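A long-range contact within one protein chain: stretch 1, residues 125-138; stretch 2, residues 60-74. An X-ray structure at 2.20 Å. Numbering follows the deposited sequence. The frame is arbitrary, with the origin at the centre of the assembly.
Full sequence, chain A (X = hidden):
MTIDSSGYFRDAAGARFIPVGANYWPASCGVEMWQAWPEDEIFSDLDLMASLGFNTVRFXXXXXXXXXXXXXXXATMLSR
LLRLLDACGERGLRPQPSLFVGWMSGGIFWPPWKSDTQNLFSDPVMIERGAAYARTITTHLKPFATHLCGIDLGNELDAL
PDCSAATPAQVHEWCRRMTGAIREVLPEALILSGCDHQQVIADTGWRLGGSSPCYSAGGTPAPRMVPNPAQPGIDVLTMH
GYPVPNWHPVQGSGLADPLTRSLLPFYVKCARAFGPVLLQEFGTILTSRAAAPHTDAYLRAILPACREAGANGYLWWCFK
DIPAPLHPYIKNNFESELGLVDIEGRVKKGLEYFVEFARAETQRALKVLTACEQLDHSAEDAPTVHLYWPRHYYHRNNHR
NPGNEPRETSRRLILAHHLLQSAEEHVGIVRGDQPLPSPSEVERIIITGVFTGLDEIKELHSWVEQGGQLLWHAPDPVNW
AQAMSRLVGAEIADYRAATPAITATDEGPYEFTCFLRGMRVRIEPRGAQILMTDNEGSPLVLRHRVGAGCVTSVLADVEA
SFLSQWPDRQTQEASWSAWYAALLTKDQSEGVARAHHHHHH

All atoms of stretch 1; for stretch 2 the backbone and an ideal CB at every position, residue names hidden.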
# COMPACT_ATOMS: atom_id res chain seq x y z
N VAL A 125 2.41 31.06 0.27
CA VAL A 125 1.51 32.01 -0.40
C VAL A 125 0.07 31.74 0.00
O VAL A 125 -0.70 32.67 0.30
CB VAL A 125 1.71 31.93 -1.92
CG1 VAL A 125 0.64 32.73 -2.65
CG2 VAL A 125 3.11 32.42 -2.31
N MET A 126 -0.33 30.46 0.03
CA MET A 126 -1.71 30.12 0.39
C MET A 126 -2.02 30.53 1.82
O MET A 126 -3.14 30.96 2.12
CB MET A 126 -1.95 28.63 0.21
CG MET A 126 -2.00 28.19 -1.24
SD MET A 126 -3.03 29.26 -2.25
CE MET A 126 -4.62 29.00 -1.48
N ILE A 127 -1.06 30.36 2.73
CA ILE A 127 -1.29 30.80 4.10
C ILE A 127 -1.59 32.30 4.13
O ILE A 127 -2.61 32.73 4.68
CB ILE A 127 -0.09 30.42 4.99
CG1 ILE A 127 -0.06 28.90 5.20
CG2 ILE A 127 -0.21 31.08 6.34
CD1 ILE A 127 1.13 28.40 6.01
N GLU A 128 -0.74 33.10 3.48
CA GLU A 128 -0.97 34.54 3.46
C GLU A 128 -2.28 34.89 2.75
O GLU A 128 -3.12 35.59 3.31
CB GLU A 128 0.22 35.26 2.80
CG GLU A 128 1.51 35.19 3.65
CD GLU A 128 1.23 35.15 5.16
OE1 GLU A 128 0.57 36.07 5.70
OE2 GLU A 128 1.67 34.19 5.83
N ARG A 129 -2.48 34.39 1.52
CA ARG A 129 -3.73 34.66 0.81
C ARG A 129 -4.94 34.17 1.60
O ARG A 129 -6.00 34.81 1.59
CB ARG A 129 -3.70 34.02 -0.57
CG ARG A 129 -2.75 34.67 -1.55
CD ARG A 129 -3.36 35.90 -2.22
NE ARG A 129 -3.12 37.13 -1.46
CZ ARG A 129 -4.09 37.96 -1.06
NH1 ARG A 129 -5.34 37.68 -1.37
NH2 ARG A 129 -3.81 39.06 -0.36
N GLY A 130 -4.81 33.04 2.31
CA GLY A 130 -5.93 32.55 3.10
C GLY A 130 -6.26 33.46 4.26
O GLY A 130 -7.42 33.77 4.51
N ALA A 131 -5.23 33.92 4.99
CA ALA A 131 -5.46 34.84 6.10
C ALA A 131 -6.14 36.12 5.63
O ALA A 131 -7.13 36.56 6.22
CB ALA A 131 -4.13 35.16 6.79
N ALA A 132 -5.63 36.72 4.55
CA ALA A 132 -6.24 37.95 4.06
C ALA A 132 -7.69 37.72 3.66
O ALA A 132 -8.56 38.55 3.93
CB ALA A 132 -5.44 38.50 2.88
N TYR A 133 -7.97 36.57 3.04
CA TYR A 133 -9.34 36.25 2.63
C TYR A 133 -10.25 36.08 3.84
O TYR A 133 -11.39 36.53 3.83
CB TYR A 133 -9.34 34.99 1.77
CG TYR A 133 -10.69 34.35 1.57
CD1 TYR A 133 -11.68 34.97 0.82
CD2 TYR A 133 -10.96 33.09 2.11
CE1 TYR A 133 -12.92 34.36 0.61
CE2 TYR A 133 -12.20 32.47 1.93
CZ TYR A 133 -13.17 33.11 1.17
OH TYR A 133 -14.39 32.49 0.98
N ALA A 134 -9.75 35.43 4.89
CA ALA A 134 -10.56 35.28 6.09
C ALA A 134 -10.86 36.63 6.72
O ALA A 134 -12.00 36.90 7.13
CB ALA A 134 -9.86 34.37 7.10
N ARG A 135 -9.85 37.50 6.80
CA ARG A 135 -10.07 38.83 7.36
C ARG A 135 -11.04 39.63 6.50
O ARG A 135 -11.93 40.31 7.03
CB ARG A 135 -8.73 39.56 7.50
CG ARG A 135 -8.91 40.96 8.07
CD ARG A 135 -7.59 41.56 8.55
NE ARG A 135 -6.62 41.60 7.46
CZ ARG A 135 -5.55 40.82 7.37
NH1 ARG A 135 -5.28 39.92 8.32
NH2 ARG A 135 -4.72 40.94 6.33
N THR A 136 -10.94 39.50 5.17
CA THR A 136 -11.83 40.25 4.29
C THR A 136 -13.28 39.86 4.48
O THR A 136 -14.16 40.72 4.58
CB THR A 136 -11.43 40.05 2.84
OG1 THR A 136 -10.09 40.49 2.64
CG2 THR A 136 -12.38 40.82 1.95
N ILE A 137 -13.57 38.56 4.47
CA ILE A 137 -14.96 38.13 4.62
C ILE A 137 -15.48 38.54 5.99
O ILE A 137 -16.57 39.11 6.11
CB ILE A 137 -15.11 36.62 4.40
CG1 ILE A 137 -14.55 36.22 3.02
CG2 ILE A 137 -16.57 36.22 4.52
CD1 ILE A 137 -15.24 36.94 1.85
N THR A 138 -14.69 38.29 7.04
CA THR A 138 -15.11 38.69 8.39
C THR A 138 -15.43 40.18 8.44
O THR A 138 -16.40 40.58 9.09
CB THR A 138 -14.02 38.34 9.41
OG1 THR A 138 -13.64 36.96 9.26
CG2 THR A 138 -14.53 38.53 10.82
N UNK A 60 -22.35 28.73 2.21
CA UNK A 60 -20.94 28.58 1.90
C UNK A 60 -20.44 29.72 1.04
O UNK A 60 -20.98 29.98 -0.05
CB UNK A 60 -20.69 27.24 1.20
N UNK A 61 -19.43 30.42 1.53
CA UNK A 61 -18.77 31.49 0.80
C UNK A 61 -17.73 30.82 -0.09
O UNK A 61 -16.62 30.51 0.36
CB UNK A 61 -18.14 32.52 1.74
N UNK A 62 -18.10 30.53 -1.34
CA UNK A 62 -17.20 29.78 -2.21
C UNK A 62 -16.05 30.69 -2.65
O UNK A 62 -16.26 31.65 -3.41
CB UNK A 62 -17.95 29.22 -3.42
N UNK A 63 -14.85 30.37 -2.17
CA UNK A 63 -13.65 31.20 -2.33
C UNK A 63 -13.37 31.63 -3.76
O UNK A 63 -13.11 32.82 -3.98
CB UNK A 63 -12.43 30.44 -1.80
N UNK A 64 -13.36 30.74 -4.77
CA UNK A 64 -13.12 31.23 -6.15
C UNK A 64 -14.08 32.32 -6.56
O UNK A 64 -13.67 33.26 -7.26
CB UNK A 64 -13.23 30.08 -7.15
N UNK A 65 -15.34 32.23 -6.13
CA UNK A 65 -16.31 33.26 -6.51
C UNK A 65 -15.89 34.62 -5.97
O UNK A 65 -16.05 35.64 -6.65
CB UNK A 65 -17.71 32.90 -6.00
N UNK A 66 -15.33 34.64 -4.77
CA UNK A 66 -15.11 35.89 -4.05
C UNK A 66 -13.71 36.47 -4.26
O UNK A 66 -13.53 37.68 -4.06
CB UNK A 66 -15.35 35.67 -2.56
N UNK A 67 -12.73 35.66 -4.65
CA UNK A 67 -11.39 36.15 -4.95
C UNK A 67 -10.91 35.54 -6.26
O UNK A 67 -10.02 34.68 -6.27
CB UNK A 67 -10.42 35.82 -3.81
N UNK A 68 -11.50 35.96 -7.39
CA UNK A 68 -11.12 35.36 -8.68
C UNK A 68 -9.68 35.64 -9.09
O UNK A 68 -9.13 34.89 -9.90
CB UNK A 68 -12.06 35.87 -9.78
N UNK A 69 -9.06 36.69 -8.56
CA UNK A 69 -7.66 36.97 -8.81
C UNK A 69 -7.02 37.32 -7.47
O UNK A 69 -7.72 37.76 -6.55
CB UNK A 69 -7.49 38.10 -9.83
N UNK A 70 -5.72 37.10 -7.31
CA UNK A 70 -5.12 37.24 -5.96
C UNK A 70 -5.27 38.67 -5.45
O UNK A 70 -4.82 39.62 -6.08
CB UNK A 70 -3.64 36.85 -5.98
N UNK A 71 -5.91 38.80 -4.29
CA UNK A 71 -6.11 40.10 -3.66
C UNK A 71 -7.20 40.97 -4.26
O UNK A 71 -7.45 42.06 -3.75
CB UNK A 71 -4.79 40.88 -3.70
N UNK A 72 -7.84 40.52 -5.33
CA UNK A 72 -8.94 41.26 -5.96
C UNK A 72 -10.24 40.57 -5.60
O UNK A 72 -10.54 39.48 -6.11
CB UNK A 72 -8.77 41.34 -7.48
N UNK A 73 -11.02 41.18 -4.71
CA UNK A 73 -12.26 40.58 -4.26
C UNK A 73 -13.42 41.09 -5.10
O UNK A 73 -13.54 42.29 -5.36
CB UNK A 73 -12.50 40.87 -2.78
N UNK A 74 -14.29 40.16 -5.52
CA UNK A 74 -15.38 40.52 -6.43
C UNK A 74 -16.44 41.32 -5.69
O UNK A 74 -17.10 40.82 -4.76
CB UNK A 74 -16.00 39.27 -7.06

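Position 60 lies in a strand, with no atom of the helix 125-138 within 5.5 Å of its ideal CB; stretch 1 sets no demand, and the residue is Phe60. At position 61 the CA-to-CB bond points toward the helix, and the ideal CB lies 3.8 Å from Tyr133 OH and 4.9 Å from Ile137 CG2. A compact apolar side chain, valine, isoleucine or leucine, would suit the space. The residue is Val61, whose CG1 lies 4.1 Å from Ile137 CD1. Its carbonyl O is 3.0 Å from Tyr133 OH, but the angle is too poor for a hydrogen bond.

Position 62 points away and is left free by the helix; it is Arg62, whose guanidinium pairs with position 65.

At position 63 the bond runs sideways, with the ideal CB 4.0 Å from Tyr133 OH. A long side chain turning back could lie over the tyrosine ring and reach Gly130, where no side chain stands in the way; a large aromatic or a methionine would serve. Trp63 does so with chi1 t: its five-membered ring stacks face-to-face on Tyr133, centroids 3.6 Å apart, while CH2 reaches Gly130 CA at 3.8 Å and Met126 CE at 3.7 Å.

Positions 64 and 65 make no contact and are Pro64 and Asp65, the latter closing the salt bridge to Arg62. Position 66 points toward Tyr133 CE1, 4.2 Å from the ideal CB, and Ile137 CD1, 4.6 Å, so an apolar residue is expected. In Phe66, CD2 lies 4.1 Å from Ile137 CD1.

Position 67 also points toward the helix, with Arg129 offering a positive charge within reach of a longer side chain; glutamate fits best, though glutamine could also accept. Glu67 extends with chi1 and chi2 both t, and OE2 forms a salt bridge and a very short hydrogen bond with Arg129 NH1 at 2.4 Å. Its OE1 accepts from Trp63 NE1 at 3.0 Å, tying the stacked indole to the same carboxylate.

Positions 68 and 69 are beyond reach: Pro68 and Arg69. At 70, phi of -62° permits proline, and the ideal CB is 3.9 Å from Arg129 CD; Pro70 packs there. Phi of 77° at 71 favours glycine in this type II turn, and Gly71 N donates to Glu67 OE2 at 2.7 Å. Position 72 points away; Glu72 bridges to Arg69.

Position 73 faces Thr136 CG2, 4.7 Å from its ideal CB, and a flat side chain could lie beneath that methyl. Tyr73 places its ring centroid 3.8 Å from Thr136 CG2 in a CH-pi contact. Position 74 is out of reach, and Asp74 caps the following helix.

Stretch 2, residues 60-74: FVRWPDFEPRPGEYD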
# COMPACT_ATOMS: atom_id res chain seq x y z
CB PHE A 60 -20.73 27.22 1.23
CG PHE A 60 -21.39 26.13 1.98
CD1 PHE A 60 -20.82 25.63 3.14
CD2 PHE A 60 -22.65 25.68 1.61
CE1 PHE A 60 -21.46 24.62 3.88
CE2 PHE A 60 -23.29 24.70 2.33
CZ PHE A 60 -22.69 24.17 3.48
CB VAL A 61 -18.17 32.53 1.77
CG1 VAL A 61 -17.55 33.69 1.02
CG2 VAL A 61 -19.26 33.03 2.73
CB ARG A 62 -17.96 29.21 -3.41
CG ARG A 62 -17.23 28.05 -4.06
CD ARG A 62 -18.05 27.38 -5.16
NE ARG A 62 -18.33 28.30 -6.26
CZ ARG A 62 -18.70 27.90 -7.47
NH1 ARG A 62 -18.83 26.61 -7.74
NH2 ARG A 62 -18.93 28.79 -8.43
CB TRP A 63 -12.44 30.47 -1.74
CG TRP A 63 -11.25 31.33 -1.49
CD1 TRP A 63 -11.13 32.66 -1.73
CD2 TRP A 63 -10.00 30.90 -0.92
NE1 TRP A 63 -9.87 33.10 -1.36
CE2 TRP A 63 -9.16 32.04 -0.86
CE3 TRP A 63 -9.50 29.67 -0.47
CZ2 TRP A 63 -7.87 31.99 -0.35
CZ3 TRP A 63 -8.21 29.62 0.03
CH2 TRP A 63 -7.41 30.78 0.08
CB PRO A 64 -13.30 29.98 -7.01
CG PRO A 64 -14.06 28.99 -6.11
CD PRO A 64 -13.54 29.28 -4.74
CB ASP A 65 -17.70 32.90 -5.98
CG ASP A 65 -18.31 31.68 -6.65
OD1 ASP A 65 -18.19 31.52 -7.89
OD2 ASP A 65 -18.94 30.87 -5.94
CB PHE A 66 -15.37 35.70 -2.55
CG PHE A 66 -16.84 35.68 -2.17
CD1 PHE A 66 -17.60 34.53 -2.36
CD2 PHE A 66 -17.46 36.81 -1.62
CE1 PHE A 66 -18.96 34.49 -2.00
CE2 PHE A 66 -18.82 36.79 -1.27
CZ PHE A 66 -19.57 35.63 -1.46
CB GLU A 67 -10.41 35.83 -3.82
CG GLU A 67 -9.17 36.71 -3.86
CD GLU A 67 -8.18 36.39 -2.77
OE1 GLU A 67 -8.56 35.71 -1.80
OE2 GLU A 67 -7.02 36.81 -2.90
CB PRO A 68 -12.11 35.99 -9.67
CG PRO A 68 -12.57 37.24 -8.98
CD PRO A 68 -12.60 36.92 -7.53
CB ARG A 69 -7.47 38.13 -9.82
CG ARG A 69 -7.87 37.75 -11.26
CD ARG A 69 -8.15 38.98 -12.16
NE ARG A 69 -8.90 40.03 -11.45
CZ ARG A 69 -10.22 40.03 -11.28
NH1 ARG A 69 -10.96 39.03 -11.78
NH2 ARG A 69 -10.82 41.01 -10.61
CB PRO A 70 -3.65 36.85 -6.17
CG PRO A 70 -3.61 36.17 -7.51
CD PRO A 70 -4.72 36.72 -8.33
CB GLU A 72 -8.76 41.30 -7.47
CG GLU A 72 -7.43 41.86 -7.92
CD GLU A 72 -7.42 42.11 -9.41
OE1 GLU A 72 -8.43 42.64 -9.92
OE2 GLU A 72 -6.42 41.75 -10.06
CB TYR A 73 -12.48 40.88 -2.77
CG TYR A 73 -11.30 40.47 -1.91
CD1 TYR A 73 -11.13 39.15 -1.52
CD2 TYR A 73 -10.35 41.40 -1.51
CE1 TYR A 73 -10.04 38.77 -0.74
CE2 TYR A 73 -9.26 41.03 -0.74
CZ TYR A 73 -9.12 39.71 -0.35
OH TYR A 73 -8.04 39.34 0.42
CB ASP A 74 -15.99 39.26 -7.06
CG ASP A 74 -16.93 39.58 -8.21
OD1 ASP A 74 -17.85 40.38 -8.01
OD2 ASP A 74 -16.78 39.01 -9.32
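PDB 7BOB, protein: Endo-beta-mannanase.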